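Long-range contacts in uroporphyrinogen-III synthetase (Pseudomonas syringae pv. tomato, PDB 3RE1), which probably catalyses the cyclisation of linear hydroxymethylbilane to the macrocycle uroporphyrinogen III, with release of water, in porphyrin biosynthesis: residues L43-T48 and P178-G183; T184-V189 and P217-L222. All coordinates share one frame; numbering follows the deposited sequence.

Contact 1. Residues L43-T48 and P178-G183; sequences LPLLET and PQHAPG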
ATOM      1  N   LEU A  43     -14.559   4.067  -6.846  1.00 55.81           N
ATOM      2  CA  LEU A  43     -15.323   3.344  -5.837  1.00 58.40           C
ATOM      3  C   LEU A  43     -14.312   2.843  -4.770  1.00 62.28           C
ATOM      4  O   LEU A  43     -13.771   1.742  -4.895  1.00 59.54           O
ATOM      5  CB  LEU A  43     -16.050   2.160  -6.476  1.00 55.96           C
ATOM      6  CG  LEU A  43     -16.698   1.185  -5.491  1.00 54.97           C
ATOM      7  CD1 LEU A  43     -17.894   1.841  -4.839  1.00 61.70           C
ATOM      8  CD2 LEU A  43     -17.131  -0.059  -6.194  1.00 57.70           C
ATOM      9  N   PRO A  44     -14.057   3.653  -3.716  1.00 64.30           N
ATOM     10  CA  PRO A  44     -13.069   3.348  -2.684  1.00 63.18           C
ATOM     11  C   PRO A  44     -13.346   2.046  -1.937  1.00 65.08           C
ATOM     12  O   PRO A  44     -14.439   1.841  -1.420  1.00 63.86           O
ATOM     13  CB  PRO A  44     -13.146   4.562  -1.763  1.00 64.30           C
ATOM     14  CG  PRO A  44     -14.584   4.974  -1.850  1.00 66.06           C
ATOM     15  CD  PRO A  44     -14.861   4.831  -3.339  1.00 64.96           C
ATOM     16  N   LEU A  45     -12.340   1.174  -1.889  1.00 66.48           N
ATOM     17  CA  LEU A  45     -12.460  -0.112  -1.234  1.00 64.63           C
ATOM     18  C   LEU A  45     -11.671  -0.147   0.061  1.00 64.37           C
ATOM     19  O   LEU A  45     -11.990  -0.927   0.955  1.00 65.79           O
ATOM     20  CB  LEU A  45     -11.992  -1.214  -2.180  1.00 64.26           C
ATOM     21  CG  LEU A  45     -12.738  -1.329  -3.514  1.00 63.85           C
ATOM     22  CD1 LEU A  45     -12.241  -2.540  -4.238  1.00 62.93           C
ATOM     23  CD2 LEU A  45     -14.232  -1.452  -3.293  1.00 57.73           C
ATOM     24  N   LEU A  46     -10.651   0.705   0.159  1.00 64.20           N
ATOM     25  CA  LEU A  46      -9.835   0.825   1.367  1.00 63.15           C
ATOM     26  C   LEU A  46      -9.914   2.193   1.992  1.00 64.27           C
ATOM     27  O   LEU A  46      -9.974   3.204   1.309  1.00 65.90           O
ATOM     28  CB  LEU A  46      -8.362   0.574   1.058  1.00 61.66           C
ATOM     29  CG  LEU A  46      -7.931  -0.837   0.738  1.00 61.63           C
ATOM     30  CD1 LEU A  46      -8.469  -1.776   1.808  1.00 58.52           C
ATOM     31  CD2 LEU A  46      -8.459  -1.181  -0.636  1.00 68.88           C
ATOM     32  N   GLU A  47      -9.878   2.213   3.310  1.00 66.21           N
ATOM     33  CA  GLU A  47      -9.778   3.455   4.026  1.00 71.21           C
ATOM     34  C   GLU A  47      -8.762   3.281   5.129  1.00 72.85           C
ATOM     35  O   GLU A  47      -8.636   2.185   5.678  1.00 73.62           O
ATOM     36  CB  GLU A  47     -11.131   3.805   4.600  1.00 73.42           C
ATOM     37  CG  GLU A  47     -11.949   4.693   3.687  1.00 72.97           C
ATOM     38  CD  GLU A  47     -11.503   6.149   3.726  1.00 76.01           C
ATOM     39  OE1 GLU A  47     -10.348   6.437   3.321  1.00 75.32           O
ATOM     40  OE2 GLU A  47     -12.318   7.007   4.154  1.00 78.11           O
ATOM     41  N   THR A  48      -8.029   4.348   5.447  1.00 73.73           N
ATOM     42  CA  THR A  48      -6.995   4.277   6.484  1.00 73.10           C
ATOM     43  C   THR A  48      -7.508   4.839   7.801  1.00 70.57           C
ATOM     44  O   THR A  48      -7.767   6.037   7.907  1.00 70.85           O
ATOM     45  CB  THR A  48      -5.730   5.056   6.068  1.00 73.85           C
ATOM     46  OG1 THR A  48      -5.602   5.059   4.637  1.00 72.32           O
ATOM     47  CG2 THR A  48      -4.511   4.393   6.651  1.00 76.06           C
ATOM     48  N   PRO A 178     -14.957   0.542   3.131  1.00 69.92           N
ATOM     49  CA  PRO A 178     -16.005   1.537   3.249  1.00 69.71           C
ATOM     50  C   PRO A 178     -17.382   0.911   3.064  1.00 70.94           C
ATOM     51  O   PRO A 178     -17.537  -0.063   2.333  1.00 72.58           O
ATOM     52  CB  PRO A 178     -15.667   2.504   2.125  1.00 67.98           C
ATOM     53  CG  PRO A 178     -14.181   2.485   2.125  1.00 68.72           C
ATOM     54  CD  PRO A 178     -13.854   1.036   2.285  1.00 68.50           C
ATOM     55  N   GLN A 179     -18.373   1.460   3.751  1.00 73.84           N
ATOM     56  CA  GLN A 179     -19.729   0.939   3.675  1.00 76.72           C
ATOM     57  C   GLN A 179     -20.387   1.248   2.323  1.00 76.89           C
ATOM     58  O   GLN A 179     -20.706   2.411   2.030  1.00 66.97           O
ATOM     59  CB  GLN A 179     -20.571   1.497   4.833  1.00 80.41           C
ATOM     60  CG  GLN A 179     -21.846   0.693   5.119  1.00 81.78           C
ATOM     61  CD  GLN A 179     -21.587  -0.824   5.214  1.00 85.98           C
ATOM     62  OE1 GLN A 179     -22.479  -1.644   4.910  1.00 86.63           O
ATOM     63  NE2 GLN A 179     -20.370  -1.203   5.636  1.00 81.45           N
ATOM     64  N   HIS A 180     -20.568   0.192   1.516  1.00 78.56           N
ATOM     65  CA  HIS A 180     -21.184   0.284   0.180  1.00 78.32           C
ATOM     66  C   HIS A 180     -22.440  -0.560   0.026  1.00 78.88           C
ATOM     67  O   HIS A 180     -22.507  -1.702   0.501  1.00 77.58           O
ATOM     68  CB  HIS A 180     -20.199  -0.130  -0.910  1.00 75.98           C
ATOM     69  CG  HIS A 180     -19.125   0.871  -1.157  1.00 79.74           C
ATOM     70  ND1 HIS A 180     -17.895   0.527  -1.672  1.00 80.68           N
ATOM     71  CD2 HIS A 180     -19.084   2.210  -0.948  1.00 82.77           C
ATOM     72  CE1 HIS A 180     -17.145   1.610  -1.774  1.00 81.19           C
ATOM     73  NE2 HIS A 180     -17.842   2.646  -1.339  1.00 81.05           N
ATOM     74  N   ALA A 181     -23.425   0.007  -0.664  1.00 78.29           N
ATOM     75  CA  ALA A 181     -24.663  -0.703  -0.954  1.00 79.97           C
ATOM     76  C   ALA A 181     -24.344  -1.936  -1.807  1.00 79.90           C
ATOM     77  O   ALA A 181     -23.549  -1.850  -2.747  1.00 82.05           O
ATOM     78  CB  ALA A 181     -25.635   0.221  -1.684  1.00 78.89           C
ATOM     79  N   PRO A 182     -24.947  -3.094  -1.472  1.00 78.68           N
ATOM     80  CA  PRO A 182     -24.695  -4.341  -2.201  1.00 76.29           C
ATOM     81  C   PRO A 182     -24.923  -4.222  -3.696  1.00 74.41           C
ATOM     82  O   PRO A 182     -25.860  -3.556  -4.152  1.00 73.23           O
ATOM     83  CB  PRO A 182     -25.696  -5.310  -1.578  1.00 76.48           C
ATOM     84  CG  PRO A 182     -25.785  -4.837  -0.168  1.00 79.67           C
ATOM     85  CD  PRO A 182     -25.834  -3.327  -0.317  1.00 79.93           C
ATOM     86  N   GLY A 183     -24.053  -4.866  -4.457  1.00 71.58           N
ATOM     87  CA  GLY A 183     -24.169  -4.826  -5.901  1.00 70.04           C
ATOM     88  C   GLY A 183     -23.718  -3.541  -6.582  1.00 68.39           C
ATOM     89  O   GLY A 183     -23.707  -3.485  -7.819  1.00 67.95           O
TER
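Two connections between the domains of the uroporphyrinogen-III synthase fold run side by side here: 43-48 leads from strand 39-42 of the parallel sheet into strand 47-50 of the mixed sheet, and 178-183 returns from strand 166-176 toward helix 186-191. No hydrogen bond joins the two segments, which bury 257 Å² between them by van der Waals contact.

The tight part lies around His180 and Pro178. Leu43, with CG anti to its backbone N (chi1 170°), lays CD1 over one face of the imidazole in a CH-pi contact, 3.5 Å from the ring centroid and 26° off the normal. Over the opposite face stands Pro178 O, 3.9 Å above the His180 ring plane and displaced toward the rim. Pro44 meets the ring obliquely, its CG 4.0 Å from His180 NE2, while Pro44 O sits at the ring edge, near its plane; Pro44 O and His180 NE2, 3.5 Å apart, are at too poor an angle for a hydrogen bond. Leu211 of helix 209-212 also touches His180, so the ring sits between the connection and that helix. The Pro178 ring lies against the backbone of 43-48, its CD 3.0 Å from Leu45 O.

The looser side begins at partly exposed Glu47. It touches the proline through CB and CG, and the bend at chi2 (-78°) carries the carboxylate onward from CG. Beyond His180 the loop diverges toward exposed Gly183. At Glu47 the closest approach is methylene to methylene, Glu47 CG to Pro178 CG at 3.5 Å.

Contact 2. Residues T184-V189 and P217-L222; sequences TLLQRV and PDLAGL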
ATOM      1  N   THR A 184     -23.342  -2.516  -5.808  1.00 67.61           N
ATOM      2  CA  THR A 184     -22.948  -1.221  -6.398  1.00 65.73           C
ATOM      3  C   THR A 184     -21.679  -1.305  -7.241  1.00 64.75           C
ATOM      4  O   THR A 184     -21.302  -0.326  -7.887  1.00 63.23           O
ATOM      5  CB  THR A 184     -22.771  -0.078  -5.346  1.00 65.22           C
ATOM      6  OG1 THR A 184     -21.941  -0.524  -4.270  1.00 64.81           O
ATOM      7  CG2 THR A 184     -24.113   0.371  -4.799  1.00 65.49           C
ATOM      8  N   LEU A 185     -21.029  -2.472  -7.235  1.00 62.54           N
ATOM      9  CA  LEU A 185     -19.804  -2.683  -8.013  1.00 58.34           C
ATOM     10  C   LEU A 185     -20.141  -3.009  -9.463  1.00 54.98           C
ATOM     11  O   LEU A 185     -19.600  -2.406 -10.382  1.00 50.94           O
ATOM     12  CB  LEU A 185     -18.947  -3.805  -7.399  1.00 57.22           C
ATOM     13  CG  LEU A 185     -17.539  -4.067  -7.975  1.00 55.20           C
ATOM     14  CD1 LEU A 185     -17.572  -4.943  -9.188  1.00 53.38           C
ATOM     15  CD2 LEU A 185     -16.802  -2.767  -8.288  1.00 54.83           C
ATOM     16  N   LEU A 186     -21.038  -3.967  -9.655  1.00 53.60           N
ATOM     17  CA  LEU A 186     -21.486  -4.316 -10.985  1.00 57.66           C
ATOM     18  C   LEU A 186     -22.236  -3.140 -11.636  1.00 59.67           C
ATOM     19  O   LEU A 186     -21.971  -2.778 -12.790  1.00 60.94           O
ATOM     20  CB  LEU A 186     -22.379  -5.564 -10.934  1.00 56.04           C
ATOM     21  CG  LEU A 186     -22.894  -6.116 -12.282  1.00 51.28           C
ATOM     22  CD1 LEU A 186     -21.758  -6.465 -13.264  1.00 42.90           C
ATOM     23  CD2 LEU A 186     -23.816  -7.322 -12.062  1.00 47.90           C
ATOM     24  N   GLN A 187     -23.160  -2.532 -10.895  1.00 59.85           N
ATOM     25  CA  GLN A 187     -23.967  -1.464 -11.473  1.00 61.75           C
ATOM     26  C   GLN A 187     -23.080  -0.262 -11.740  1.00 61.03           C
ATOM     27  O   GLN A 187     -23.395   0.587 -12.584  1.00 60.14           O
ATOM     28  CB  GLN A 187     -25.148  -1.083 -10.563  1.00 60.77           C
ATOM     29  CG  GLN A 187     -24.780  -0.109  -9.478  1.00 69.45           C
ATOM     30  CD  GLN A 187     -25.972   0.320  -8.657  1.00 77.14           C
ATOM     31  OE1 GLN A 187     -26.560  -0.488  -7.915  1.00 72.51           O
ATOM     32  NE2 GLN A 187     -26.340   1.607  -8.773  1.00 75.39           N
ATOM     33  N   ARG A 188     -21.964  -0.192 -11.022  1.00 57.56           N
ATOM     34  CA  ARG A 188     -21.046   0.910 -11.219  1.00 53.57           C
ATOM     35  C   ARG A 188     -20.249   0.712 -12.495  1.00 50.57           C
ATOM     36  O   ARG A 188     -19.966   1.661 -13.211  1.00 51.11           O
ATOM     37  CB  ARG A 188     -20.113   1.044 -10.035  1.00 56.14           C
ATOM     38  CG  ARG A 188     -19.153   2.200 -10.150  1.00 53.59           C
ATOM     39  CD  ARG A 188     -19.886   3.514 -10.235  1.00 49.21           C
ATOM     40  NE  ARG A 188     -19.011   4.591  -9.776  1.00 58.99           N
ATOM     41  CZ  ARG A 188     -18.801   4.906  -8.494  1.00 57.89           C
ATOM     42  NH1 ARG A 188     -19.417   4.250  -7.519  1.00 55.47           N
ATOM     43  NH2 ARG A 188     -17.981   5.894  -8.186  1.00 60.21           N
ATOM     44  N   VAL A 189     -19.909  -0.531 -12.783  1.00 44.92           N
ATOM     45  CA  VAL A 189     -19.144  -0.858 -13.979  1.00 45.87           C
ATOM     46  C   VAL A 189     -20.006  -0.728 -15.232  1.00 46.07           C
ATOM     47  O   VAL A 189     -19.497  -0.391 -16.304  1.00 42.66           O
ATOM     48  CB  VAL A 189     -18.543  -2.300 -13.897  1.00 46.80           C
ATOM     49  CG1 VAL A 189     -17.723  -2.628 -15.149  1.00 47.42           C
ATOM     50  CG2 VAL A 189     -17.662  -2.420 -12.686  1.00 48.02           C
ATOM     51  N   PRO A 217     -17.840 -13.848 -11.987  1.00 65.63           N
ATOM     52  CA  PRO A 217     -17.609 -14.685 -13.179  1.00 66.00           C
ATOM     53  C   PRO A 217     -17.645 -13.951 -14.533  1.00 66.10           C
ATOM     54  O   PRO A 217     -17.288 -14.527 -15.574  1.00 64.52           O
ATOM     55  CB  PRO A 217     -18.719 -15.728 -13.079  1.00 67.07           C
ATOM     56  CG  PRO A 217     -18.872 -15.882 -11.591  1.00 71.01           C
ATOM     57  CD  PRO A 217     -18.814 -14.472 -11.075  1.00 67.25           C
ATOM     58  N   ASP A 218     -18.102 -12.704 -14.526  1.00 63.49           N
ATOM     59  CA  ASP A 218     -18.128 -11.916 -15.751  1.00 62.70           C
ATOM     60  C   ASP A 218     -17.149 -10.746 -15.714  1.00 59.74           C
ATOM     61  O   ASP A 218     -16.488 -10.453 -16.722  1.00 57.47           O
ATOM     62  CB  ASP A 218     -19.539 -11.430 -16.049  1.00 67.10           C
ATOM     63  CG  ASP A 218     -20.428 -12.540 -16.615  1.00 69.89           C
ATOM     64  OD1 ASP A 218     -20.058 -13.127 -17.677  1.00 53.81           O
ATOM     65  OD2 ASP A 218     -21.493 -12.803 -15.995  1.00 70.68           O
ATOM     66  N   LEU A 219     -17.035 -10.112 -14.547  1.00 53.85           N
ATOM     67  CA  LEU A 219     -16.041  -9.052 -14.334  1.00 50.09           C
ATOM     68  C   LEU A 219     -14.642  -9.625 -14.495  1.00 47.36           C
ATOM     69  O   LEU A 219     -13.712  -8.887 -14.852  1.00 46.66           O
ATOM     70  CB  LEU A 219     -16.163  -8.438 -12.937  1.00 49.19           C
ATOM     71  CG  LEU A 219     -17.531  -7.867 -12.573  1.00 52.10           C
ATOM     72  CD1 LEU A 219     -17.559  -7.504 -11.122  1.00 47.99           C
ATOM     73  CD2 LEU A 219     -17.862  -6.661 -13.450  1.00 48.04           C
ATOM     74  N   ALA A 220     -14.513 -10.933 -14.237  1.00 41.00           N
ATOM     75  CA  ALA A 220     -13.227 -11.607 -14.263  1.00 40.77           C
ATOM     76  C   ALA A 220     -12.539 -11.534 -15.619  1.00 42.04           C
ATOM     77  O   ALA A 220     -11.317 -11.696 -15.702  1.00 44.03           O
ATOM     78  CB  ALA A 220     -13.369 -13.046 -13.810  1.00 40.78           C
ATOM     79  N   GLY A 221     -13.308 -11.270 -16.670  1.00 43.98           N
ATOM     80  CA  GLY A 221     -12.725 -11.183 -18.002  1.00 45.24           C
ATOM     81  C   GLY A 221     -12.172  -9.814 -18.357  1.00 47.21           C
ATOM     82  O   GLY A 221     -11.408  -9.692 -19.318  1.00 48.34           O
ATOM     83  N   LEU A 222     -12.541  -8.790 -17.582  1.00 44.19           N
ATOM     84  CA  LEU A 222     -12.073  -7.408 -17.807  1.00 43.10           C
ATOM     85  C   LEU A 222     -10.616  -7.242 -17.449  1.00 40.95           C
ATOM     86  O   LEU A 222     -10.101  -7.943 -16.591  1.00 39.66           O
ATOM     87  CB  LEU A 222     -12.886  -6.429 -16.973  1.00 39.10           C
ATOM     88  CG  LEU A 222     -14.364  -6.476 -17.322  1.00 47.64           C
ATOM     89  CD1 LEU A 222     -15.196  -5.870 -16.190  1.00 45.55           C
ATOM     90  CD2 LEU A 222     -14.559  -5.753 -18.666  1.00 44.65           C
TER
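Apolar contacts carry the whole of this interface, and Leu219 is at their centre, supplying 75 Å² of the 171 Å² buried on the two sides together. Its CG is anti to the carbonyl carbon (chi1 -56°), and the side chain runs out to residues 185-189, where its two methyls take different partners. CD1 of Leu219 meets CD1 of Leu185 at 3.2 Å, shorter than methyls normally sit and best read as a coordinate imprecision rather than as special tightness. CD2 of Leu219 lies 3.9 Å from Leu186 CD1 and, more loosely, 4.3 Å from Val189 CG2. Leu185 and Leu186 both hold CG anti to the backbone N, and each crosses Leu219 obliquely. A second, lighter point of contact joins Val189 CG1 to Leu222 CD1 at 4.2 Å.

The joined elements are helix 186-191 and helix 216-219 with the turn 219-222. They precede strands 196-198 and 224-226, neighbours in the parallel five-stranded sheet whose order 2-1-3-4-5 is that of a flavodoxin-like domain. Nearby, Leu211 touches Leu185 and Ala212 touches Leu219, so helix 209-212 adds to the same apolar cluster.

Hydrogen bonds shape each segment without passing between them. Val189 N donates to Leu185 O at 3.1 Å in the i to i-4 pattern of a helix, which sets Leu185 and Val189 one turn apart so that both can meet the opposing leucines. On the other segment, residues 219 to 222 form a type I beta turn closed by Leu222 N to Leu219 O at 3.0 Å, and this brings both leucine side chains toward the helix.

Arg188, which meets nothing of 217-222, is hydrogen-bonded through NE to Ser41 OG.

In the fold
Contact 1 closes in sequence just before contact 2 opens, and their centres are 15 Å apart. They meet directly, Leu43 CD2 lying 3.4 Å from Leu185 CD2, while Leu211 of helix 209-212 touches both His180 and Leu185. Contact 2 is buried at four of its five touching residues and pairs two short helices within the parallel-sheet domain by leucine and valine methyls alone. Contact 1 is only partly buried, pairs two interdomain connections, and mixes proline rings, an imidazole and backbone carbonyls. Neither has a hydrogen bond across its segments, yet the larger buried surface belongs to contact 1, which lies nearer the chain's centre.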